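Long-range contacts in coat protein (Tobacco streak virus, PDB 4Y6T), which assembles into the icosahedral capsid of the virus, probably with T=3 symmetry, and binds the viral RNA: residues Phe64-Ile69 with Ser108-Leu113; Thr39-Asp44 with Glu132-Ala137; Phe71-Asp76 with Leu99-Asn104. One frame throughout, in Å; residues are numbered along the deposited sequence.

The three contacts tie together one jelly-roll subunit. Contacts 1 and 3 share strand 63-73: its first part pairs with strand 107-117 in contact 1, and its end runs into the turn that meets residues 99-104 in contact 3. Their centres are 18 Å apart, and they touch where R109 NE lies 3.4 Å from L99 CD1. Contact 2 joins two loops beside contact 3, with centres 14 Å apart, and E132 N reaches S75 OG at 2.9 Å, a probable hydrogen bond. Contacts 1 and 2 do not meet, their nearest atoms being about 10 Å apart. In contact 3 the F101 side chain lies about 3 Å from a bound 1,2-ethanediol, probably from the crystallisation liquor.

Contact 1 of 3, residues Phe64-Ile69 with Ser108-Leu113; sequences FYRLLI and SRDFDL
The guanidinium of R66 and the carboxylate of D110 meet with their planes only 19° apart, D110 OD2 lying at the guanidinium edge. R66 NH2 approaches this oxygen to 2.7 Å and R66 NE to 3.0 Å, both from the same face of the carboxylate, so the salt bridge is a side-on grip on one atom. A bend at chi3 (65°) turns the arginine head toward the aspartate. L68 CD2 lies 3.5 Å from D110 CG, over the face of the carboxylate, the same face the arginine uses. On the other side of the sheet, the F111 ring carries R109 CG over one face, while I69 CD1 touches its edge at CE2, 4.0 Å away. L67 runs alongside F111, and L113 CD1 fits between L67 CB and F64 CB.

Antiparallel pairing aligns these side chains. L67 and F111 exchange two backbone bonds, the shorter from F111 N to L67 O at 2.7 Å, and I69 and R109 form the next such pair. Beyond L67, L113 N binds Y65 O at 2.9 Å, and a water links that carbonyl to D112 OD1, which also accepts from G114 N.

Strand 107-117 is the outermost of its sheet within the chain. Strand 63-73 pairs along its other edge with strand 140-150, where Y65 and R66 both face A148 in a classic beta bulge. F79 of strand 77-82 packs against I69, R109 and F111 across the sandwich, whereas D166 of the second subunit forms a salt bridge with R109.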
loop_
_atom_site.group_PDB
_atom_site.type_symbol
_atom_site.label_atom_id
_atom_site.label_comp_id
_atom_site.label_asym_id
_atom_site.label_seq_id
_atom_site.Cartn_x
_atom_site.Cartn_y
_atom_site.Cartn_z
ATOM N N PHE A 64 -9.829 -4.906 -14.961
ATOM C CA PHE A 64 -9.650 -3.459 -14.974
ATOM C C PHE A 64 -10.783 -2.713 -15.677
ATOM O O PHE A 64 -11.130 -3.074 -16.770
ATOM C CB PHE A 64 -8.320 -3.098 -15.687
ATOM C CG PHE A 64 -7.102 -3.594 -14.966
ATOM C CD1 PHE A 64 -6.714 -4.933 -15.100
ATOM C CD2 PHE A 64 -6.300 -2.730 -14.206
ATOM C CE1 PHE A 64 -5.574 -5.394 -14.462
ATOM C CE2 PHE A 64 -5.160 -3.187 -13.573
ATOM C CZ PHE A 64 -4.801 -4.511 -13.696
ATOM N N TYR A 65 -11.195 -1.598 -15.109
ATOM C CA TYR A 65 -12.294 -0.900 -15.624
ATOM C C TYR A 65 -12.028 0.495 -16.061
ATOM O O TYR A 65 -12.473 0.903 -17.120
ATOM C CB TYR A 65 -13.433 -0.896 -14.544
ATOM C CG TYR A 65 -13.880 -2.273 -14.218
ATOM C CD1 TYR A 65 -14.770 -2.917 -15.028
ATOM C CD2 TYR A 65 -13.318 -2.981 -13.179
ATOM C CE1 TYR A 65 -15.196 -4.225 -14.746
ATOM C CE2 TYR A 65 -13.690 -4.281 -12.912
ATOM C CZ TYR A 65 -14.645 -4.889 -13.721
ATOM O OH TYR A 65 -15.026 -6.171 -13.489
ATOM N N ARG A 66 -11.308 1.251 -15.257
ATOM C CA ARG A 66 -11.042 2.628 -15.581
ATOM C C ARG A 66 -9.654 3.046 -15.161
ATOM O O ARG A 66 -9.176 2.634 -14.099
ATOM C CB ARG A 66 -12.032 3.521 -14.845
ATOM C CG ARG A 66 -13.452 3.257 -15.235
ATOM C CD ARG A 66 -14.438 3.898 -14.299
ATOM N NE ARG A 66 -14.361 5.335 -14.339
ATOM C CZ ARG A 66 -15.008 6.158 -13.502
ATOM N NH1 ARG A 66 -15.788 5.688 -12.531
ATOM N NH2 ARG A 66 -14.890 7.457 -13.646
ATOM N N LEU A 67 -9.025 3.874 -15.993
ATOM C CA LEU A 67 -7.747 4.501 -15.633
ATOM C C LEU A 67 -7.969 5.984 -15.768
ATOM O O LEU A 67 -8.372 6.445 -16.843
ATOM C CB LEU A 67 -6.654 4.028 -16.590
ATOM C CG LEU A 67 -5.396 4.909 -16.584
ATOM C CD1 LEU A 67 -4.749 4.882 -15.231
ATOM C CD2 LEU A 67 -4.394 4.548 -17.664
ATOM N N LEU A 68 -7.747 6.717 -14.688
ATOM C CA LEU A 68 -7.859 8.166 -14.722
ATOM C C LEU A 68 -6.469 8.783 -14.637
ATOM O O LEU A 68 -5.650 8.373 -13.799
ATOM C CB LEU A 68 -8.612 8.728 -13.515
ATOM C CG LEU A 68 -9.884 8.030 -13.071
ATOM C CD1 LEU A 68 -10.503 8.809 -11.936
ATOM C CD2 LEU A 68 -10.864 7.894 -14.233
ATOM N N ILE A 69 -6.188 9.713 -15.531
ATOM C CA ILE A 69 -4.990 10.513 -15.435
ATOM C C ILE A 69 -5.350 11.949 -15.444
ATOM O O ILE A 69 -6.393 12.371 -16.011
ATOM C CB ILE A 69 -3.980 10.214 -16.520
ATOM C CG1 ILE A 69 -4.436 10.721 -17.842
ATOM C CG2 ILE A 69 -3.683 8.700 -16.687
ATOM C CD1 ILE A 69 -3.305 10.753 -18.862
ATOM N N SER A 108 -7.532 16.039 -18.040
ATOM C CA SER A 108 -7.731 14.691 -17.493
ATOM C C SER A 108 -8.347 13.834 -18.510
ATOM O O SER A 108 -8.751 14.285 -19.550
ATOM C CB SER A 108 -8.622 14.699 -16.258
ATOM O OG SER A 108 -9.909 15.270 -16.570
ATOM N N ARG A 109 -8.345 12.532 -18.233
ATOM C CA ARG A 109 -8.973 11.611 -19.113
ATOM C C ARG A 109 -9.317 10.400 -18.301
ATOM O O ARG A 109 -8.552 9.967 -17.439
ATOM C CB ARG A 109 -8.028 11.230 -20.266
ATOM C CG ARG A 109 -8.635 10.371 -21.353
ATOM C CD ARG A 109 -9.806 11.062 -22.021
ATOM N NE ARG A 109 -10.304 10.324 -23.192
ATOM C CZ ARG A 109 -11.270 10.762 -23.973
ATOM N NH1 ARG A 109 -11.836 11.957 -23.769
ATOM N NH2 ARG A 109 -11.696 9.994 -24.968
ATOM N N ASP A 110 -10.445 9.805 -18.649
ATOM C CA ASP A 110 -10.901 8.569 -18.011
ATOM C C ASP A 110 -10.828 7.553 -19.115
ATOM O O ASP A 110 -11.704 7.538 -19.981
ATOM C CB ASP A 110 -12.348 8.759 -17.526
ATOM C CG ASP A 110 -13.012 7.465 -16.964
ATOM O OD1 ASP A 110 -12.442 6.371 -17.194
ATOM O OD2 ASP A 110 -14.080 7.595 -16.263
ATOM N N PHE A 111 -9.797 6.721 -19.104
ATOM C CA PHE A 111 -9.682 5.677 -20.090
ATOM C C PHE A 111 -10.461 4.447 -19.678
ATOM O O PHE A 111 -10.362 3.983 -18.564
ATOM C CB PHE A 111 -8.237 5.255 -20.278
ATOM C CG PHE A 111 -7.367 6.296 -20.853
ATOM C CD1 PHE A 111 -7.364 6.522 -22.183
ATOM C CD2 PHE A 111 -6.516 7.055 -20.040
ATOM C CE1 PHE A 111 -6.518 7.498 -22.710
ATOM C CE2 PHE A 111 -5.698 8.026 -20.564
ATOM C CZ PHE A 111 -5.721 8.262 -21.902
ATOM N N ASP A 112 -11.249 3.948 -20.599
ATOM C CA ASP A 112 -12.052 2.746 -20.373
ATOM C C ASP A 112 -11.160 1.549 -20.596
ATOM O O ASP A 112 -10.553 1.450 -21.640
ATOM C CB ASP A 112 -13.195 2.737 -21.418
ATOM C CG ASP A 112 -14.147 1.536 -21.258
ATOM O OD1 ASP A 112 -13.898 0.587 -20.516
ATOM O OD2 ASP A 112 -15.196 1.592 -21.905
ATOM N N LEU A 113 -11.072 0.644 -19.629
ATOM C CA LEU A 113 -10.220 -0.499 -19.747
ATOM C C LEU A 113 -10.999 -1.760 -20.003
ATOM O O LEU A 113 -10.422 -2.853 -20.131
ATOM C CB LEU A 113 -9.417 -0.646 -18.495
ATOM C CG LEU A 113 -8.566 0.584 -18.154
ATOM C CD1 LEU A 113 -7.833 0.410 -16.845
ATOM C CD2 LEU A 113 -7.523 0.802 -19.274
HETATM O O HOH W 1 -15.073 -0.216 -18.137
#

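Contact 2 of 3, residues Thr39-Asp44 with Glu132-Ala137; sequences TIDTND and ERRRDA
R134 reaches across to D41 and N43, its guanidinium meeting both through its edge. Its NE and NH2 each bind D41 OD1 at 3.0 Å, the NH2 bond using the syn lone pair of that oxygen; the two planes are 24° apart. N43 OD1 accepts from R134 NH2 at 3.2 Å, with the donor above the amide plane, and the amide stands at 72° to the guanidinium. R135 instead reaches T39, two residues before D41: R135 NH1 binds T39 O at 2.9 Å, in the guanidinium plane, while D41 CB lies over a face of the same group.

Two waters add bridges. One joins D41 OD2 to R135 NE, and another spans D44 OD2 and R134 O. The two arginines occupy the central positions of a type I turn from R133 to D136, closed by D136 N bonding R133 O, and a bend at chi3 (37°) brings the R134 head round to D41. Farther out, L130 O takes R134 NH1, D92 holds N43 ND2, and D44 OD1 forms salt bridges with R139 and K38.

With two N-H groups on one oxygen, and a water and a weak bond from R134 NE on the other, D41 is probably a carboxylate whose charge is offset by R134 and, at longer range, R135. The contact fastens the loop leading to strand 45-47 onto the one leading to strand 140-150 chiefly by polar bonds.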
loop_
_atom_site.group_PDB
_atom_site.type_symbol
_atom_site.label_atom_id
_atom_site.label_comp_id
_atom_site.label_asym_id
_atom_site.label_seq_id
_atom_site.Cartn_x
_atom_site.Cartn_y
_atom_site.Cartn_z
ATOM N N THR A 39 17.678 14.101 -23.755
ATOM C CA THR A 39 18.677 14.543 -24.744
ATOM C C THR A 39 18.141 14.474 -26.192
ATOM O O THR A 39 18.366 15.359 -27.009
ATOM C CB THR A 39 19.927 13.597 -24.574
ATOM O OG1 THR A 39 20.584 13.984 -23.355
ATOM C CG2 THR A 39 20.959 13.736 -25.725
ATOM N N ILE A 40 17.490 13.358 -26.466
ATOM C CA ILE A 40 16.926 12.991 -27.725
ATOM C C ILE A 40 15.479 13.433 -27.843
ATOM O O ILE A 40 14.678 13.118 -26.986
ATOM C CB ILE A 40 16.975 11.459 -27.874
ATOM C CG1 ILE A 40 18.412 10.965 -27.738
ATOM C CG2 ILE A 40 16.542 11.050 -29.257
ATOM C CD1 ILE A 40 18.622 9.451 -27.961
ATOM N N ASP A 41 15.150 14.081 -28.944
ATOM C CA ASP A 41 13.824 14.516 -29.220
ATOM C C ASP A 41 12.964 13.328 -29.704
ATOM O O ASP A 41 13.116 12.820 -30.820
ATOM C CB ASP A 41 13.832 15.638 -30.237
ATOM C CG ASP A 41 12.412 16.142 -30.520
ATOM O OD1 ASP A 41 11.545 15.238 -30.501
ATOM O OD2 ASP A 41 12.139 17.376 -30.699
ATOM N N THR A 42 12.089 12.856 -28.817
ATOM C CA THR A 42 11.107 11.802 -29.099
ATOM C C THR A 42 9.842 12.156 -28.385
ATOM O O THR A 42 9.856 12.893 -27.429
ATOM C CB THR A 42 11.496 10.383 -28.580
ATOM O OG1 THR A 42 11.976 10.469 -27.244
ATOM C CG2 THR A 42 12.605 9.733 -29.399
ATOM N N ASN A 43 8.750 11.550 -28.817
ATOM C CA ASN A 43 7.543 11.639 -28.070
ATOM C C ASN A 43 7.732 10.900 -26.764
ATOM O O ASN A 43 8.660 10.155 -26.608
ATOM C CB ASN A 43 6.442 10.970 -28.798
ATOM C CG ASN A 43 6.056 11.726 -30.034
ATOM O OD1 ASN A 43 6.106 12.955 -30.101
ATOM N ND2 ASN A 43 5.633 10.990 -31.015
ATOM N N ASP A 44 6.844 11.127 -25.820
ATOM C CA ASP A 44 6.961 10.465 -24.468
ATOM C C ASP A 44 5.892 9.377 -24.291
ATOM O O ASP A 44 4.807 9.473 -24.839
ATOM C CB ASP A 44 6.733 11.550 -23.505
ATOM C CG ASP A 44 7.905 12.532 -23.404
ATOM O OD1 ASP A 44 9.076 12.084 -23.188
ATOM O OD2 ASP A 44 7.653 13.759 -23.603
ATOM N N GLU A 132 6.048 21.786 -28.353
ATOM C CA GLU A 132 7.280 22.469 -28.052
ATOM C C GLU A 132 7.753 22.116 -26.686
ATOM O O GLU A 132 7.076 21.391 -25.953
ATOM C CB GLU A 132 7.116 23.995 -28.262
ATOM C CG GLU A 132 6.413 24.680 -27.150
ATOM C CD GLU A 132 5.999 26.145 -27.462
ATOM O OE1 GLU A 132 6.548 26.806 -28.452
ATOM O OE2 GLU A 132 5.121 26.628 -26.659
ATOM N N ARG A 133 8.959 22.570 -26.370
ATOM C CA ARG A 133 9.639 22.193 -25.157
ATOM C C ARG A 133 9.629 20.695 -24.942
ATOM O O ARG A 133 9.528 20.220 -23.828
ATOM C CB ARG A 133 9.022 22.862 -24.004
ATOM C CG ARG A 133 9.027 24.380 -24.108
ATOM C CD ARG A 133 8.831 25.053 -22.747
ATOM N NE ARG A 133 7.708 25.998 -22.756
ATOM C CZ ARG A 133 7.758 27.303 -23.041
ATOM N NH1 ARG A 133 8.896 27.882 -23.445
ATOM N NH2 ARG A 133 6.637 28.019 -22.950
ATOM N N ARG A 134 9.859 19.952 -26.017
ATOM C CA ARG A 134 9.757 18.515 -26.006
ATOM C C ARG A 134 10.759 17.823 -25.151
ATOM O O ARG A 134 10.617 16.631 -24.877
ATOM C CB ARG A 134 9.883 18.002 -27.408
ATOM C CG ARG A 134 8.821 18.604 -28.294
ATOM C CD ARG A 134 8.740 18.307 -29.754
ATOM N NE ARG A 134 9.073 16.945 -30.111
ATOM C CZ ARG A 134 8.194 15.983 -30.407
ATOM N NH1 ARG A 134 6.875 16.177 -30.312
ATOM N NH2 ARG A 134 8.639 14.771 -30.718
ATOM N N ARG A 135 11.798 18.531 -24.688
ATOM C CA ARG A 135 12.852 17.863 -23.893
ATOM C C ARG A 135 12.966 18.420 -22.519
ATOM O O ARG A 135 13.792 17.975 -21.724
ATOM C CB ARG A 135 14.205 17.918 -24.646
ATOM C CG ARG A 135 14.107 17.306 -26.059
ATOM C CD ARG A 135 15.385 17.122 -26.868
ATOM N NE ARG A 135 15.410 18.208 -27.855
ATOM C CZ ARG A 135 16.456 18.515 -28.561
ATOM N NH1 ARG A 135 17.528 17.756 -28.483
ATOM N NH2 ARG A 135 16.377 19.520 -29.391
ATOM N N ASP A 136 12.165 19.396 -22.199
ATOM C CA ASP A 136 12.317 20.042 -20.884
ATOM C C ASP A 136 11.912 19.123 -19.738
ATOM O O ASP A 136 10.995 18.300 -19.875
ATOM C CB ASP A 136 11.489 21.311 -20.767
ATOM C CG ASP A 136 12.009 22.462 -21.637
ATOM O OD1 ASP A 136 12.910 22.228 -22.510
ATOM O OD2 ASP A 136 11.458 23.591 -21.456
ATOM N N ALA A 137 12.601 19.290 -18.622
ATOM C CA ALA A 137 12.197 18.673 -17.421
ATOM C C ALA A 137 10.823 19.179 -17.045
ATOM O O ALA A 137 10.488 20.316 -17.352
ATOM C CB ALA A 137 13.160 19.018 -16.318
HETATM O O HOH W 2 13.136 19.327 -29.278
HETATM O O HOH W 3 8.165 15.719 -25.221
#

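Contact 3 of 3, residues Phe71-Asp76 with Leu99-Asn104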
loop_
_atom_site.group_PDB
_atom_site.type_symbol
_atom_site.label_atom_id
_atom_site.label_comp_id
_atom_site.label_asym_id
_atom_site.label_seq_id
_atom_site.Cartn_x
_atom_site.Cartn_y
_atom_site.Cartn_z
ATOM N N PHE A 71 -3.099 15.841 -15.752
ATOM C CA PHE A 71 -1.790 16.424 -15.974
ATOM C C PHE A 71 -1.868 17.861 -16.407
ATOM O O PHE A 71 -2.909 18.384 -16.798
ATOM C CB PHE A 71 -0.987 15.636 -16.974
ATOM C CG PHE A 71 -1.567 15.632 -18.341
ATOM C CD1 PHE A 71 -1.233 16.610 -19.264
ATOM C CD2 PHE A 71 -2.398 14.631 -18.727
ATOM C CE1 PHE A 71 -1.749 16.569 -20.568
ATOM C CE2 PHE A 71 -2.960 14.616 -19.977
ATOM C CZ PHE A 71 -2.633 15.568 -20.916
ATOM N N VAL A 72 -0.716 18.509 -16.284
ATOM C CA VAL A 72 -0.508 19.837 -16.806
ATOM C C VAL A 72 0.782 19.771 -17.629
ATOM O O VAL A 72 1.769 19.239 -17.156
ATOM C CB VAL A 72 -0.331 20.821 -15.660
ATOM C CG1 VAL A 72 0.133 22.165 -16.181
ATOM C CG2 VAL A 72 -1.643 21.047 -14.992
ATOM N N ALA A 73 0.761 20.333 -18.827
ATOM C CA ALA A 73 1.890 20.311 -19.713
ATOM C C ALA A 73 2.351 21.751 -20.036
ATOM O O ALA A 73 1.598 22.702 -19.925
ATOM C CB ALA A 73 1.544 19.602 -20.975
ATOM N N VAL A 74 3.622 21.879 -20.344
ATOM C CA VAL A 74 4.204 23.165 -20.635
ATOM C C VAL A 74 4.017 23.571 -22.086
ATOM O O VAL A 74 4.414 24.645 -22.466
ATOM C CB VAL A 74 5.735 23.206 -20.304
ATOM C CG1 VAL A 74 5.978 22.908 -18.859
ATOM C CG2 VAL A 74 6.509 22.233 -21.189
ATOM N N SER A 75 3.340 22.753 -22.864
ATOM C CA SER A 75 3.057 23.071 -24.259
ATOM C C SER A 75 1.656 22.558 -24.637
ATOM O O SER A 75 1.132 21.659 -23.991
ATOM C CB SER A 75 4.107 22.309 -25.094
ATOM O OG SER A 75 3.841 22.387 -26.500
ATOM N N ASP A 76 1.101 23.078 -25.697
ATOM C CA ASP A 76 0.005 22.432 -26.406
ATOM C C ASP A 76 0.513 21.116 -26.985
ATOM O O ASP A 76 1.709 20.942 -27.143
ATOM C CB ASP A 76 -0.465 23.242 -27.611
ATOM C CG ASP A 76 -1.126 24.551 -27.223
ATOM O OD1 ASP A 76 -1.333 24.872 -25.997
ATOM O OD2 ASP A 76 -1.445 25.330 -28.149
ATOM N N LEU A 99 -6.349 12.976 -28.631
ATOM C CA LEU A 99 -6.896 14.018 -27.775
ATOM C C LEU A 99 -5.944 15.159 -27.686
ATOM O O LEU A 99 -4.736 14.955 -27.710
ATOM C CB LEU A 99 -7.137 13.473 -26.396
ATOM C CG LEU A 99 -8.037 12.213 -26.436
ATOM C CD1 LEU A 99 -7.806 11.313 -25.243
ATOM C CD2 LEU A 99 -9.479 12.707 -26.487
ATOM N N GLY A 100 -6.481 16.362 -27.575
ATOM C CA GLY A 100 -5.667 17.557 -27.526
ATOM C C GLY A 100 -5.504 18.086 -26.103
ATOM O O GLY A 100 -6.318 17.811 -25.230
ATOM N N PHE A 101 -4.411 18.813 -25.853
ATOM C CA PHE A 101 -4.306 19.589 -24.624
ATOM C C PHE A 101 -3.624 20.893 -24.894
ATOM O O PHE A 101 -2.905 21.049 -25.886
ATOM C CB PHE A 101 -3.603 18.800 -23.520
ATOM C CG PHE A 101 -2.241 18.333 -23.879
ATOM C CD1 PHE A 101 -1.158 19.153 -23.768
ATOM C CD2 PHE A 101 -2.049 17.062 -24.343
ATOM C CE1 PHE A 101 0.096 18.693 -24.083
ATOM C CE2 PHE A 101 -0.780 16.590 -24.676
ATOM C CZ PHE A 101 0.293 17.414 -24.544
ATOM N N LYS A 102 -3.858 21.833 -24.003
ATOM C CA LYS A 102 -3.347 23.162 -24.108
ATOM C C LYS A 102 -2.311 23.361 -23.019
ATOM O O LYS A 102 -2.424 22.848 -21.912
ATOM C CB LYS A 102 -4.450 24.198 -23.879
ATOM C CG LYS A 102 -5.585 24.111 -24.848
ATOM C CD LYS A 102 -5.181 24.789 -26.147
ATOM C CE LYS A 102 -6.222 24.574 -27.262
ATOM N NZ LYS A 102 -5.696 24.827 -28.653
ATOM N N LYS A 103 -1.311 24.138 -23.362
ATOM C CA LYS A 103 -0.330 24.683 -22.428
ATOM C C LYS A 103 -0.996 25.115 -21.083
ATOM O O LYS A 103 -1.962 25.845 -21.080
ATOM C CB LYS A 103 0.253 25.951 -23.109
ATOM C CG LYS A 103 1.488 26.559 -22.491
ATOM C CD LYS A 103 1.872 27.826 -23.222
ATOM C CE LYS A 103 3.306 28.149 -22.895
ATOM N NZ LYS A 103 3.579 29.600 -22.993
ATOM N N ASN A 104 -0.400 24.714 -19.985
ATOM C CA ASN A 104 -0.694 25.250 -18.670
ATOM C C ASN A 104 -2.142 25.091 -18.280
ATOM O O ASN A 104 -2.689 25.907 -17.583
ATOM C CB ASN A 104 -0.287 26.707 -18.608
ATOM C CG ASN A 104 1.232 26.920 -18.756
ATOM O OD1 ASN A 104 2.028 26.058 -18.444
ATOM N ND2 ASN A 104 1.612 28.097 -19.177
HETATM O O HOH W 4 -1.746 21.105 -19.954
#
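An edge-to-face aromatic pair and two hydrogen bonds to backbone N-H groups join F71-D76 to L99-N104, where the end of strand 63-73 turns toward strand 77-82 and the chain leaves strand 99-101. F71 presents its edge to the face of F101: the ring planes stand at 89°, their centroids are 5.2 Å apart, and F71 CE1 approaches F101 CG to 3.8 Å. A73 CB packs obliquely on F101 CE1 at 3.5 Å, and S75 O lies at the edge of that ring.

The fold is the viral jelly roll, two four-stranded antiparallel sheets in the order 25-30, 140-150, 63-73, 107-117 and 45-47, 125-127, 77-82, 99-101. Here the chain crosses between them twice, from 63-73 to 77-82 and from 99-101 to 107-117. F71 also meets W128 and F79 edge-to-face, extending the aromatic cluster between the sheets.

Toward the surface the bonding becomes polar. N104 N donates to A73 O at 2.8 Å, nearly straight at 171°, and K103 N to D76 OD1 at 2.7 Å, on the anti lone pair of the carboxylate. A water bridges A73 N and K102 O. The aliphatic part of K103 passes over the turn, with K103 CG 3.5 Å from V74 O, while S75 OG donates to D76 O.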